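Local coordinates for protein ralf, proline/betaine transporter (Legionella pneumophila, PDB 4D7Q) that probably acts as a guanine nucleotide exchange factor through its Legionella Sec7 domain, here fused to the capping domain of Rickettsia RalF, at residues 137-142 against 253-258; 111-116 against 260-265. The protein carries 2 engineered substitutions. One frame throughout, in Å; residues are numbered along the deposited sequence.

Contact 1: residues 137-142 against 253-258; sequences AAYLLA and NPKTFL
The backbones stay well apart where L140 of helix 135-152 faces F257 in the first turn of helix 256-262: their CA atoms are 9.0 Å from each other. The Y139 and F257 side chains run past each other in opposite directions. Their ring centroids are 5.2 Å apart and the ring planes are inclined by 40°. This is an oblique aromatic pair, neither a parallel stack nor a T. Between the rings the nearest atoms are Y139 CE2 and F257 CE1, 3.5 Å apart. Y139 has CG anti to the backbone N (chi1 175°), which carries its ring out to F257. L140 comes in at about a right angle to F257 and sets CD1 3.5 Å from F257 CE2. F257 thus meets the tyrosine along CD1 and CE1 and the leucine at CE2.

The polar ends of Y139 and K255 share a stronger partner, D114 of helix 110-127. It forms a salt bridge with K255, the N-cap residue of helix 256-262, and probably a hydrogen bond with Y139 OH. A water also links the two ends: it donates to Y139 OH at 2.7 Å and accepts from K255 NZ at 2.9 Å. The contact joins Sec7 and capping parts of an engineered fusion, so it cannot be taken as a natural pairing. Helix 135-152 packs on helix 110-127 through Y139, and F257 stacks on F261 within helix 256-262.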
loop_
_atom_site.group_PDB
_atom_site.type_symbol
_atom_site.label_atom_id
_atom_site.label_comp_id
_atom_site.label_asym_id
_atom_site.label_seq_id
_atom_site.Cartn_x
_atom_site.Cartn_y
_atom_site.Cartn_z
ATOM N N ALA A 137 19.470 -4.369 -2.281
ATOM C CA ALA A 137 19.554 -5.830 -2.408
ATOM C C ALA A 137 18.515 -6.458 -1.484
ATOM O O ALA A 137 17.841 -7.401 -1.888
ATOM C CB ALA A 137 20.935 -6.325 -2.035
ATOM N N ALA A 138 18.340 -5.910 -0.275
ATOM C CA ALA A 138 17.312 -6.403 0.652
ATOM C C ALA A 138 15.926 -6.202 0.033
ATOM O O ALA A 138 15.074 -7.069 0.162
ATOM C CB ALA A 138 17.399 -5.659 1.983
ATOM N N TYR A 139 15.711 -5.067 -0.654
ATOM C CA TYR A 139 14.435 -4.734 -1.311
ATOM C C TYR A 139 14.063 -5.754 -2.420
ATOM O O TYR A 139 12.942 -6.276 -2.458
ATOM C CB TYR A 139 14.540 -3.290 -1.825
ATOM C CG TYR A 139 13.359 -2.815 -2.638
ATOM C CD1 TYR A 139 12.265 -2.209 -2.026
ATOM C CD2 TYR A 139 13.338 -2.962 -4.029
ATOM C CE1 TYR A 139 11.193 -1.724 -2.778
ATOM C CE2 TYR A 139 12.272 -2.482 -4.789
ATOM C CZ TYR A 139 11.202 -1.864 -4.161
ATOM O OH TYR A 139 10.151 -1.401 -4.906
ATOM N N LEU A 140 15.039 -6.064 -3.284
ATOM C CA LEU A 140 14.922 -7.035 -4.367
ATOM C C LEU A 140 14.612 -8.436 -3.807
ATOM O O LEU A 140 13.689 -9.100 -4.297
ATOM C CB LEU A 140 16.224 -7.041 -5.204
ATOM C CG LEU A 140 16.176 -8.048 -6.393
ATOM C CD1 LEU A 140 15.660 -7.390 -7.643
ATOM C CD2 LEU A 140 17.514 -8.657 -6.663
ATOM N N LEU A 141 15.377 -8.862 -2.769
ATOM C CA LEU A 141 15.179 -10.139 -2.086
ATOM C C LEU A 141 13.817 -10.182 -1.432
ATOM O O LEU A 141 13.176 -11.227 -1.485
ATOM C CB LEU A 141 16.207 -10.314 -0.959
ATOM C CG LEU A 141 17.593 -10.828 -1.286
ATOM C CD1 LEU A 141 18.447 -10.784 -0.033
ATOM C CD2 LEU A 141 17.559 -12.257 -1.859
ATOM N N ALA A 142 13.396 -9.075 -0.771
ATOM C CA ALA A 142 12.096 -9.025 -0.087
ATOM C C ALA A 142 10.925 -9.324 -1.012
ATOM O O ALA A 142 10.105 -10.189 -0.688
ATOM C CB ALA A 142 11.890 -7.694 0.624
ATOM N N ASN A 253 3.539 7.457 -14.241
ATOM C CA ASN A 253 4.048 6.108 -14.452
ATOM C C ASN A 253 4.716 5.559 -13.213
ATOM O O ASN A 253 5.372 6.295 -12.473
ATOM C CB ASN A 253 4.998 6.054 -15.660
ATOM C CG ASN A 253 4.274 6.309 -16.946
ATOM O OD1 ASN A 253 3.500 5.481 -17.431
ATOM N ND2 ASN A 253 4.456 7.490 -17.489
ATOM N N PRO A 254 4.520 4.267 -12.919
ATOM C CA PRO A 254 5.187 3.703 -11.737
ATOM C C PRO A 254 6.603 3.263 -12.102
ATOM O O PRO A 254 6.927 3.158 -13.284
ATOM C CB PRO A 254 4.305 2.494 -11.412
ATOM C CG PRO A 254 3.785 2.043 -12.747
ATOM C CD PRO A 254 3.773 3.235 -13.672
ATOM N N LYS A 255 7.409 2.898 -11.105
ATOM C CA LYS A 255 8.714 2.293 -11.363
ATOM C C LYS A 255 8.387 0.914 -11.926
ATOM O O LYS A 255 7.425 0.293 -11.481
ATOM C CB LYS A 255 9.516 2.154 -10.071
ATOM C CG LYS A 255 9.906 3.517 -9.493
ATOM C CD LYS A 255 10.237 3.447 -8.014
ATOM C CE LYS A 255 9.035 3.130 -7.162
ATOM N NZ LYS A 255 9.406 2.145 -6.134
ATOM N N THR A 256 9.108 0.485 -12.952
ATOM C CA THR A 256 8.862 -0.792 -13.643
ATOM C C THR A 256 8.914 -1.998 -12.737
ATOM O O THR A 256 8.091 -2.905 -12.884
ATOM C CB THR A 256 9.807 -0.938 -14.837
ATOM O OG1 THR A 256 11.102 -0.540 -14.400
ATOM C CG2 THR A 256 9.386 -0.077 -16.007
ATOM N N PHE A 257 9.865 -2.003 -11.784
ATOM C CA PHE A 257 10.018 -3.089 -10.814
ATOM C C PHE A 257 8.693 -3.236 -10.023
ATOM O O PHE A 257 8.087 -4.300 -10.045
ATOM C CB PHE A 257 11.245 -2.830 -9.890
ATOM C CG PHE A 257 11.458 -3.907 -8.842
ATOM C CD1 PHE A 257 10.681 -3.942 -7.685
ATOM C CD2 PHE A 257 12.397 -4.913 -9.034
ATOM C CE1 PHE A 257 10.831 -4.984 -6.741
ATOM C CE2 PHE A 257 12.552 -5.944 -8.086
ATOM C CZ PHE A 257 11.804 -5.936 -6.916
ATOM N N LEU A 258 8.222 -2.153 -9.387
ATOM C CA LEU A 258 6.975 -2.144 -8.619
ATOM C C LEU A 258 5.751 -2.611 -9.442
ATOM O O LEU A 258 4.972 -3.405 -8.956
ATOM C CB LEU A 258 6.731 -0.757 -7.994
ATOM C CG LEU A 258 5.541 -0.654 -6.993
ATOM C CD1 LEU A 258 5.735 -1.569 -5.802
ATOM C CD2 LEU A 258 5.376 0.760 -6.513
HETATM O O HOH W 1 10.451 -0.318 -7.364
#

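Contact 2: residues 111-116 against 260-265; sequences QKIDRL and KFTGYK
Q111 and Y264 carry the polar half of this contact, with their side chains crossing at a slant. The amide plane of Q111 and the ring plane of Y264 are 27° apart. Q111 NE2 reaches Y264 OH at 3.2 Å, but the N-H is bent to 134° at the hydrogen, so the bond is weak. Lower down, Q111 CG lies 4.0 Å from Y264 CE2. The glutamine chain is extended beyond CG, which brings its amide up to the phenol oxygen. Y264 OH has a stronger partner in S267.

The apolar half is one methyl pair. I113 CG2 and T262 CG2 are 4.0 Å apart, on side chains that pass in opposite directions. T262 turns OG1 away from this pair. With chi1 at 60°, OG1 accepts from the backbone N of Y264 at 3.3 Å, an ST turn. It is also bonded to L258 O in the preceding helical turn. G263, between T262 and Y264, has positive phi, where the chain passes from helix to strand.

Q111 and I113 belong to the Legionella Sec7 part, T262 and Y264 to the Rickettsia capping part, so the pairing joins parts from two organisms and cannot be read as natural. Helix 110-127 lies against the junction of helix 256-262 and strand 264-271. F292 of helix 290-293 touches I113 and T262, and strand 277-283 adds E279 beside Q111 and Q281 beside Y264.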
loop_
_atom_site.group_PDB
_atom_site.type_symbol
_atom_site.label_atom_id
_atom_site.label_comp_id
_atom_site.label_asym_id
_atom_site.label_seq_id
_atom_site.Cartn_x
_atom_site.Cartn_y
_atom_site.Cartn_z
ATOM N N GLN A 111 1.967 1.661 -4.028
ATOM C CA GLN A 111 2.903 2.643 -3.432
ATOM C C GLN A 111 3.005 2.506 -1.930
ATOM O O GLN A 111 4.082 2.720 -1.371
ATOM C CB GLN A 111 2.501 4.075 -3.781
ATOM C CG GLN A 111 2.588 4.435 -5.256
ATOM C CD GLN A 111 2.298 5.910 -5.368
ATOM O OE1 GLN A 111 2.960 6.741 -4.742
ATOM N NE2 GLN A 111 1.223 6.258 -6.028
ATOM N N LYS A 112 1.883 2.107 -1.287
ATOM C CA LYS A 112 1.791 1.852 0.147
ATOM C C LYS A 112 2.573 0.583 0.519
ATOM O O LYS A 112 3.400 0.624 1.433
ATOM C CB LYS A 112 0.328 1.795 0.593
ATOM C CG LYS A 112 -0.345 3.160 0.533
ATOM C CD LYS A 112 -1.733 3.169 1.103
ATOM C CE LYS A 112 -2.255 4.589 1.101
ATOM N NZ LYS A 112 -3.721 4.580 1.240
ATOM N N ILE A 113 2.362 -0.532 -0.199
ATOM C CA ILE A 113 3.129 -1.773 0.102
ATOM C C ILE A 113 4.648 -1.546 -0.137
ATOM O O ILE A 113 5.485 -2.090 0.589
ATOM C CB ILE A 113 2.563 -3.067 -0.602
ATOM C CG1 ILE A 113 3.047 -4.378 0.100
ATOM C CG2 ILE A 113 2.909 -3.130 -2.092
ATOM C CD1 ILE A 113 2.287 -4.766 1.325
ATOM N N ASP A 114 4.976 -0.726 -1.154
ATOM C CA ASP A 114 6.330 -0.344 -1.520
ATOM C C ASP A 114 6.995 0.401 -0.348
ATOM O O ASP A 114 8.117 0.073 0.030
ATOM C CB ASP A 114 6.296 0.552 -2.755
ATOM C CG ASP A 114 7.634 0.715 -3.430
ATOM O OD1 ASP A 114 8.463 -0.189 -3.316
ATOM O OD2 ASP A 114 7.831 1.725 -4.094
ATOM N N ARG A 115 6.297 1.372 0.260
ATOM C CA ARG A 115 6.867 2.086 1.412
ATOM C C ARG A 115 7.187 1.150 2.593
ATOM O O ARG A 115 8.212 1.320 3.247
ATOM C CB ARG A 115 5.982 3.248 1.828
ATOM C CG ARG A 115 6.124 4.402 0.858
ATOM C CD ARG A 115 5.262 5.584 1.246
ATOM N NE ARG A 115 5.011 6.362 0.049
ATOM C CZ ARG A 115 3.882 6.332 -0.636
ATOM N NH1 ARG A 115 2.833 5.663 -0.172
ATOM N NH2 ARG A 115 3.767 7.022 -1.758
ATOM N N LEU A 116 6.347 0.138 2.829
ATOM C CA LEU A 116 6.569 -0.835 3.903
ATOM C C LEU A 116 7.783 -1.725 3.640
ATOM O O LEU A 116 8.586 -1.934 4.524
ATOM C CB LEU A 116 5.304 -1.682 4.119
ATOM C CG LEU A 116 4.053 -0.941 4.635
ATOM C CD1 LEU A 116 2.955 -1.918 4.937
ATOM C CD2 LEU A 116 4.355 -0.041 5.868
ATOM N N LYS A 260 5.664 -4.645 -12.007
ATOM C CA LYS A 260 5.753 -6.085 -12.227
ATOM C C LYS A 260 5.306 -6.871 -11.006
ATOM O O LYS A 260 4.596 -7.852 -11.156
ATOM C CB LYS A 260 7.180 -6.490 -12.619
ATOM C CG LYS A 260 7.534 -6.083 -14.042
ATOM C CD LYS A 260 8.974 -6.466 -14.340
ATOM C CE LYS A 260 9.367 -6.205 -15.773
ATOM N NZ LYS A 260 10.776 -6.621 -15.974
ATOM N N PHE A 261 5.678 -6.414 -9.809
ATOM C CA PHE A 261 5.344 -7.114 -8.571
ATOM C C PHE A 261 3.961 -6.841 -8.018
ATOM O O PHE A 261 3.505 -7.566 -7.141
ATOM C CB PHE A 261 6.469 -6.931 -7.513
ATOM C CG PHE A 261 7.644 -7.885 -7.693
ATOM C CD1 PHE A 261 7.605 -9.167 -7.169
ATOM C CD2 PHE A 261 8.780 -7.496 -8.398
ATOM C CE1 PHE A 261 8.682 -10.046 -7.339
ATOM C CE2 PHE A 261 9.860 -8.374 -8.567
ATOM C CZ PHE A 261 9.806 -9.643 -8.039
ATOM N N THR A 262 3.268 -5.809 -8.514
ATOM C CA THR A 262 1.944 -5.480 -7.955
ATOM C C THR A 262 0.867 -5.286 -9.010
ATOM O O THR A 262 -0.325 -5.234 -8.673
ATOM C CB THR A 262 2.022 -4.159 -7.160
ATOM O OG1 THR A 262 2.425 -3.138 -8.039
ATOM C CG2 THR A 262 2.950 -4.218 -5.972
ATOM N N GLY A 263 1.290 -5.129 -10.260
ATOM C CA GLY A 263 0.367 -4.899 -11.360
ATOM C C GLY A 263 -0.086 -3.460 -11.475
ATOM O O GLY A 263 -0.965 -3.145 -12.285
ATOM N N TYR A 264 0.521 -2.566 -10.672
ATOM C CA TYR A 264 0.200 -1.142 -10.686
ATOM C C TYR A 264 0.721 -0.550 -11.967
ATOM O O TYR A 264 1.938 -0.537 -12.168
ATOM C CB TYR A 264 0.848 -0.467 -9.466
ATOM C CG TYR A 264 0.693 1.031 -9.367
ATOM C CD1 TYR A 264 -0.567 1.630 -9.434
ATOM C CD2 TYR A 264 1.776 1.835 -9.042
ATOM C CE1 TYR A 264 -0.722 3.009 -9.275
ATOM C CE2 TYR A 264 1.641 3.216 -8.897
ATOM C CZ TYR A 264 0.392 3.800 -9.020
ATOM O OH TYR A 264 0.282 5.151 -8.834
ATOM N N LYS A 265 -0.194 -0.129 -12.855
ATOM C CA LYS A 265 0.162 0.439 -14.158
ATOM C C LYS A 265 0.423 1.943 -14.057
ATOM O O LYS A 265 1.039 2.520 -14.948
ATOM C CB LYS A 265 -0.910 0.147 -15.229
ATOM C CG LYS A 265 -1.177 -1.334 -15.501
ATOM C CD LYS A 265 0.035 -2.043 -16.128
ATOM C CE LYS A 265 -0.057 -3.536 -16.001
ATOM N NZ LYS A 265 1.052 -4.220 -16.721
#

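Contact 1 is a surface contact; its centre is about 14 Å from the centre of the chain. Contact 2 is buried, and its centre is about 7 Å from the same point. Both use helix 256-262 of the capping part: contact 1 takes its start, contact 2 its end and the strand that follows. On the Sec7 side they use successive helices, 135-152 and 110-127. Contact 1 relies on aromatic and leucine packing with a water between polar ends. Contact 2 has a weak direct bond and a methyl pair. D114 ties them together: its OD2 is 2.6 Å from K255 NZ, its OD1 close to Y139 OH. P254 also packs on the backbone of Y264 and K265.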